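Long-range contact in glycoside hydrolase family protein (Novosphingobium sp. PP1Y, PDB 6Q2F), which probably hydrolyses terminal alpha-L-rhamnose residues from rhamnosylated glycosides: residues Y105-H119 with Y479-M491. Sequence-based numbering, arbitrary orientation.
Sequences YMTPEWKDAFRFAAH and YIGMYKDAAGPDM
Two outer helices of a (beta/alpha)8 barrel, helix 108-124 before strand 127-131 and helix 469-487 before strand 497-502, pack here with their segments 108-119 and 479-487 crossing at -82°, and Arg115 meets the C-terminal end of the second. Its chain runs out with CG anti to the backbone N (chi1 174°) and bends at chi3, bringing NE 3.0 Å from Ala486 O; NH2 adds weak bonds to Ala486 O and Asp485 O. Carbonyls in this last turn tend to lack amide partners, and a long cationic residue suits them. An alanine in its place would remove the guanidinium and would probably leave the Ala486 and Asp485 carbonyls without this charged donor.

Small residues let the backbones close up: Ala486 CB lies 3.8 Å from Lys111 CG, and Ala487 CB sits at the edge of the Phe114 ring. Lys111 continues past Ala486 to a salt bridge, NZ meeting the syn lone pair of Asp485 OD2 at 3.0 Å. Deeper in, Tyr483 turns its edge to the face of Phe114 in a T-shaped pair with planes at 75°. Selenomethionine Met106, flexible enough to bend at chi2, lays CE over a face of Tyr483, 3.6 Å from the ring centroid, a CH-pi contact. Ile130 of strand 127-131 touches both Phe114 and Tyr483. A water bonds the hydroxyls of Tyr105, in the loop before the first helix, and Tyr479, whose OH also bonds Ala131 O.

Beyond the helix end, Met491 covers a face of His119, its SE 3.9 Å from the ring centroid, while a second water bonds His119 NE2 and lies close to Ala487 O. Phe114 and Tyr483 thus pack against Ile130 of the barrel, whereas Lys111, Asp485 and Arg115 take the more exposed side, where Arg115 would probably offset the negative pole of the helix end.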
loop_
_atom_site.group_PDB
_atom_site.type_symbol
_atom_site.label_atom_id
_atom_site.label_comp_id
_atom_site.label_asym_id
_atom_site.label_seq_id
_atom_site.Cartn_x
_atom_site.Cartn_y
_atom_site.Cartn_z
ATOM N N TYR A 105 -0.706 28.436 -3.191
ATOM C CA TYR A 105 -0.545 27.815 -1.878
ATOM C C TYR A 105 0.060 28.760 -0.842
ATOM O O TYR A 105 1.145 29.303 -1.048
ATOM C CB TYR A 105 0.337 26.578 -2.039
ATOM C CG TYR A 105 0.569 25.812 -0.757
ATOM C CD1 TYR A 105 -0.414 24.990 -0.238
ATOM C CD2 TYR A 105 1.783 25.875 -0.091
ATOM C CE1 TYR A 105 -0.205 24.256 0.935
ATOM C CE2 TYR A 105 2.009 25.121 1.076
ATOM C CZ TYR A 105 1.001 24.338 1.570
ATOM O OH TYR A 105 1.200 23.630 2.715
HETATM N N MSE A 106 -0.658 28.934 0.269
HETATM C CA MSE A 106 -0.267 29.732 1.431
HETATM C C MSE A 106 -0.210 31.251 1.230
HETATM O O MSE A 106 0.255 31.938 2.122
HETATM C CB MSE A 106 1.097 29.275 1.999
HETATM C CG MSE A 106 1.008 27.944 2.801
HETATM SE SE MSE A 106 -0.096 28.038 4.420
HETATM C CE MSE A 106 -0.537 26.122 4.627
ATOM N N THR A 107 -0.665 31.774 0.087
ATOM C CA THR A 107 -0.885 33.209 -0.018
ATOM C C THR A 107 -2.159 33.590 0.733
ATOM O O THR A 107 -3.002 32.733 1.013
ATOM C CB THR A 107 -1.013 33.650 -1.472
ATOM O OG1 THR A 107 -2.110 32.960 -2.074
ATOM C CG2 THR A 107 0.281 33.376 -2.243
ATOM N N PRO A 108 -2.318 34.875 1.082
ATOM C CA PRO A 108 -3.538 35.287 1.802
ATOM C C PRO A 108 -4.841 34.748 1.225
ATOM O O PRO A 108 -5.641 34.178 1.972
ATOM C CB PRO A 108 -3.454 36.814 1.737
ATOM C CG PRO A 108 -1.943 37.052 1.905
ATOM C CD PRO A 108 -1.316 35.963 1.058
ATOM N N GLU A 109 -5.066 34.862 -0.084
ATOM C CA GLU A 109 -6.333 34.392 -0.637
ATOM C C GLU A 109 -6.461 32.881 -0.537
ATOM O O GLU A 109 -7.557 32.369 -0.278
ATOM C CB GLU A 109 -6.496 34.843 -2.086
ATOM C CG GLU A 109 -7.953 34.724 -2.587
ATOM C CD GLU A 109 -8.215 35.505 -3.870
ATOM O OE1 GLU A 109 -9.285 35.293 -4.482
ATOM O OE2 GLU A 109 -7.358 36.324 -4.265
ATOM N N TRP A 110 -5.363 32.155 -0.741
ATOM C CA TRP A 110 -5.374 30.716 -0.527
ATOM C C TRP A 110 -5.674 30.390 0.933
ATOM O O TRP A 110 -6.497 29.508 1.234
ATOM C CB TRP A 110 -4.033 30.108 -0.947
ATOM C CG TRP A 110 -4.022 28.616 -0.937
ATOM C CD1 TRP A 110 -4.235 27.779 -2.010
ATOM C CD2 TRP A 110 -3.801 27.764 0.197
ATOM N NE1 TRP A 110 -4.158 26.467 -1.606
ATOM C CE2 TRP A 110 -3.891 26.429 -0.260
ATOM C CE3 TRP A 110 -3.535 27.999 1.547
ATOM C CZ2 TRP A 110 -3.726 25.325 0.597
ATOM C CZ3 TRP A 110 -3.367 26.888 2.411
ATOM C CH2 TRP A 110 -3.461 25.575 1.923
ATOM N N LYS A 111 -5.020 31.097 1.859
ATOM C CA LYS A 111 -5.220 30.781 3.269
ATOM C C LYS A 111 -6.647 31.071 3.688
ATOM O O LYS A 111 -7.235 30.311 4.470
ATOM C CB LYS A 111 -4.211 31.541 4.140
ATOM C CG LYS A 111 -2.778 31.037 3.961
ATOM C CD LYS A 111 -1.782 31.661 4.935
ATOM C CE LYS A 111 -1.749 33.183 4.898
ATOM N NZ LYS A 111 -0.772 33.662 5.936
ATOM N N ASP A 112 -7.225 32.147 3.163
ATOM C CA ASP A 112 -8.614 32.450 3.477
ATOM C C ASP A 112 -9.549 31.393 2.902
ATOM O O ASP A 112 -10.538 31.020 3.545
ATOM C CB ASP A 112 -8.976 33.837 2.956
ATOM C CG ASP A 112 -10.269 34.350 3.547
ATOM O OD1 ASP A 112 -10.395 34.328 4.799
ATOM O OD2 ASP A 112 -11.158 34.744 2.781
ATOM N N ALA A 113 -9.237 30.872 1.718
ATOM C CA ALA A 113 -10.017 29.756 1.190
ATOM C C ALA A 113 -9.933 28.544 2.111
ATOM O O ALA A 113 -10.952 27.934 2.435
ATOM C CB ALA A 113 -9.542 29.391 -0.216
ATOM N N PHE A 114 -8.734 28.188 2.558
ATOM C CA PHE A 114 -8.608 27.015 3.412
ATOM C C PHE A 114 -9.299 27.237 4.749
ATOM O O PHE A 114 -9.958 26.327 5.271
ATOM C CB PHE A 114 -7.141 26.621 3.644
ATOM C CG PHE A 114 -7.017 25.339 4.415
ATOM C CD1 PHE A 114 -7.058 24.125 3.752
ATOM C CD2 PHE A 114 -6.948 25.341 5.802
ATOM C CE1 PHE A 114 -6.996 22.924 4.456
ATOM C CE2 PHE A 114 -6.876 24.140 6.513
ATOM C CZ PHE A 114 -6.904 22.933 5.835
ATOM N N ARG A 115 -9.134 28.426 5.327
ATOM C CA ARG A 115 -9.852 28.762 6.550
ATOM C C ARG A 115 -11.350 28.576 6.365
ATOM O O ARG A 115 -12.039 28.047 7.243
ATOM C CB ARG A 115 -9.545 30.204 6.968
ATOM C CG ARG A 115 -10.378 30.673 8.157
ATOM C CD ARG A 115 -9.907 32.014 8.699
ATOM N NE ARG A 115 -8.515 31.954 9.124
ATOM C CZ ARG A 115 -7.894 32.907 9.812
ATOM N NH1 ARG A 115 -8.544 34.006 10.169
ATOM N NH2 ARG A 115 -6.623 32.754 10.147
ATOM N N PHE A 116 -11.869 29.026 5.228
ATOM C CA PHE A 116 -13.278 28.838 4.927
ATOM C C PHE A 116 -13.635 27.364 4.850
ATOM O O PHE A 116 -14.668 26.949 5.375
ATOM C CB PHE A 116 -13.614 29.523 3.613
ATOM C CG PHE A 116 -15.064 29.453 3.264
ATOM C CD1 PHE A 116 -15.976 30.266 3.920
ATOM C CD2 PHE A 116 -15.519 28.584 2.286
ATOM C CE1 PHE A 116 -17.333 30.225 3.589
ATOM C CE2 PHE A 116 -16.875 28.530 1.954
ATOM C CZ PHE A 116 -17.778 29.349 2.614
ATOM N N ALA A 117 -12.799 26.562 4.188
ATOM C CA ALA A 117 -13.024 25.121 4.157
ATOM C C ALA A 117 -13.081 24.552 5.559
ATOM O O ALA A 117 -13.924 23.702 5.863
ATOM C CB ALA A 117 -11.922 24.410 3.363
ATOM N N ALA A 118 -12.191 25.009 6.437
ATOM C CA ALA A 118 -12.168 24.448 7.781
ATOM C C ALA A 118 -13.432 24.829 8.540
ATOM O O ALA A 118 -13.994 24.013 9.277
ATOM C CB ALA A 118 -10.912 24.915 8.524
ATOM N N HIS A 119 -13.903 26.070 8.358
ATOM C CA HIS A 119 -15.109 26.497 9.056
ATOM C C HIS A 119 -16.339 25.801 8.499
ATOM O O HIS A 119 -17.285 25.514 9.241
ATOM C CB HIS A 119 -15.263 28.016 8.971
ATOM C CG HIS A 119 -14.492 28.748 10.027
ATOM N ND1 HIS A 119 -14.889 28.784 11.348
ATOM C CD2 HIS A 119 -13.327 29.442 9.965
ATOM C CE1 HIS A 119 -14.012 29.481 12.050
ATOM N NE2 HIS A 119 -13.065 29.907 11.232
ATOM N N TYR A 479 5.127 22.771 10.241
ATOM C CA TYR A 479 4.086 22.581 9.240
ATOM C C TYR A 479 2.714 22.813 9.849
ATOM O O TYR A 479 1.876 23.521 9.278
ATOM C CB TYR A 479 4.185 21.175 8.670
ATOM C CG TYR A 479 3.126 20.840 7.645
ATOM C CD1 TYR A 479 3.114 21.453 6.402
ATOM C CD2 TYR A 479 2.161 19.879 7.907
ATOM C CE1 TYR A 479 2.159 21.120 5.443
ATOM C CE2 TYR A 479 1.195 19.533 6.960
ATOM C CZ TYR A 479 1.200 20.165 5.727
ATOM O OH TYR A 479 0.248 19.834 4.795
ATOM N N ILE A 480 2.474 22.229 11.024
ATOM C CA ILE A 480 1.203 22.425 11.709
ATOM C C ILE A 480 1.001 23.900 12.049
ATOM O O ILE A 480 -0.110 24.432 11.924
ATOM C CB ILE A 480 1.146 21.516 12.946
ATOM C CG1 ILE A 480 1.010 20.059 12.478
ATOM C CG2 ILE A 480 -0.010 21.918 13.876
ATOM C CD1 ILE A 480 1.046 19.025 13.594
ATOM N N GLY A 481 2.081 24.589 12.438
ATOM C CA GLY A 481 2.004 26.033 12.648
ATOM C C GLY A 481 1.496 26.796 11.434
ATOM O O GLY A 481 0.737 27.756 11.572
HETATM N N MSE A 482 1.914 26.403 10.240
HETATM C CA MSE A 482 1.429 27.054 9.036
HETATM C C MSE A 482 -0.082 26.908 8.892
HETATM O O MSE A 482 -0.753 27.860 8.501
HETATM C CB MSE A 482 2.119 26.476 7.791
HETATM C CG MSE A 482 3.598 26.875 7.660
HETATM SE SE MSE A 482 4.565 25.671 6.477
HETATM C CE MSE A 482 3.176 25.393 5.115
ATOM N N TYR A 483 -0.621 25.725 9.236
ATOM C CA TYR A 483 -2.061 25.518 9.094
ATOM C C TYR A 483 -2.849 26.173 10.217
ATOM O O TYR A 483 -3.980 26.618 9.992
ATOM C CB TYR A 483 -2.381 24.023 8.990
ATOM C CG TYR A 483 -2.271 23.592 7.556
ATOM C CD1 TYR A 483 -3.356 23.698 6.699
ATOM C CD2 TYR A 483 -1.052 23.186 7.023
ATOM C CE1 TYR A 483 -3.249 23.353 5.366
ATOM C CE2 TYR A 483 -0.939 22.843 5.693
ATOM C CZ TYR A 483 -2.049 22.933 4.862
ATOM O OH TYR A 483 -1.950 22.593 3.540
ATOM N N LYS A 484 -2.267 26.267 11.416
ATOM C CA LYS A 484 -2.891 27.068 12.467
ATOM C C LYS A 484 -2.937 28.538 12.087
ATOM O O LYS A 484 -3.887 29.250 12.439
ATOM C CB LYS A 484 -2.138 26.880 13.786
ATOM C CG LYS A 484 -2.440 25.542 14.454
ATOM C CD LYS A 484 -1.350 25.141 15.400
ATOM C CE LYS A 484 -1.482 25.774 16.765
ATOM N NZ LYS A 484 -0.826 24.881 17.808
ATOM N N ASP A 485 -1.917 29.023 11.393
ATOM C CA ASP A 485 -1.994 30.389 10.905
ATOM C C ASP A 485 -3.030 30.507 9.794
ATOM O O ASP A 485 -3.843 31.441 9.789
ATOM C CB ASP A 485 -0.621 30.846 10.439
ATOM C CG ASP A 485 -0.694 32.100 9.609
ATOM O OD1 ASP A 485 -0.865 33.188 10.198
ATOM O OD2 ASP A 485 -0.569 31.991 8.370
ATOM N N ALA A 486 -3.044 29.551 8.867
ATOM C CA ALA A 486 -3.986 29.623 7.747
ATOM C C ALA A 486 -5.432 29.485 8.220
ATOM O O ALA A 486 -6.271 30.351 7.949
ATOM C CB ALA A 486 -3.661 28.541 6.717
ATOM N N ALA A 487 -5.742 28.396 8.929
ATOM C CA ALA A 487 -7.113 28.118 9.337
ATOM C C ALA A 487 -7.521 28.882 10.586
ATOM O O ALA A 487 -8.719 29.012 10.852
ATOM C CB ALA A 487 -7.297 26.606 9.574
ATOM N N GLY A 488 -6.554 29.408 11.339
ATOM C CA GLY A 488 -6.793 29.887 12.684
ATOM C C GLY A 488 -6.583 28.748 13.661
ATOM O O GLY A 488 -6.944 27.603 13.378
ATOM N N PRO A 489 -5.989 29.031 14.829
ATOM C CA PRO A 489 -5.695 27.940 15.781
ATOM C C PRO A 489 -6.946 27.285 16.342
ATOM O O PRO A 489 -6.886 26.122 16.744
ATOM C CB PRO A 489 -4.874 28.624 16.892
ATOM C CG PRO A 489 -4.585 30.063 16.360
ATOM C CD PRO A 489 -5.662 30.355 15.364
ATOM N N ASP A 490 -8.086 27.982 16.355
ATOM C CA ASP A 490 -9.335 27.350 16.765
ATOM C C ASP A 490 -9.815 26.316 15.756
ATOM O O ASP A 490 -10.749 25.564 16.053
ATOM C CB ASP A 490 -10.426 28.415 16.991
ATOM C CG ASP A 490 -10.627 29.343 15.774
ATOM O OD1 ASP A 490 -9.618 29.796 15.184
ATOM O OD2 ASP A 490 -11.797 29.623 15.400
HETATM N N MSE A 491 -9.204 26.250 14.580
HETATM C CA MSE A 491 -9.680 25.348 13.540
HETATM C C MSE A 491 -8.649 24.268 13.229
HETATM O O MSE A 491 -8.645 23.702 12.145
HETATM C CB MSE A 491 -10.012 26.142 12.274
HETATM C CG MSE A 491 -11.284 26.971 12.360
HETATM SE SE MSE A 491 -12.932 25.836 12.469
HETATM C CE MSE A 491 -13.557 26.359 14.215
HETATM O O HOH W 1 -0.322 21.151 2.456
HETATM O O HOH W 2 -10.356 30.536 12.042
#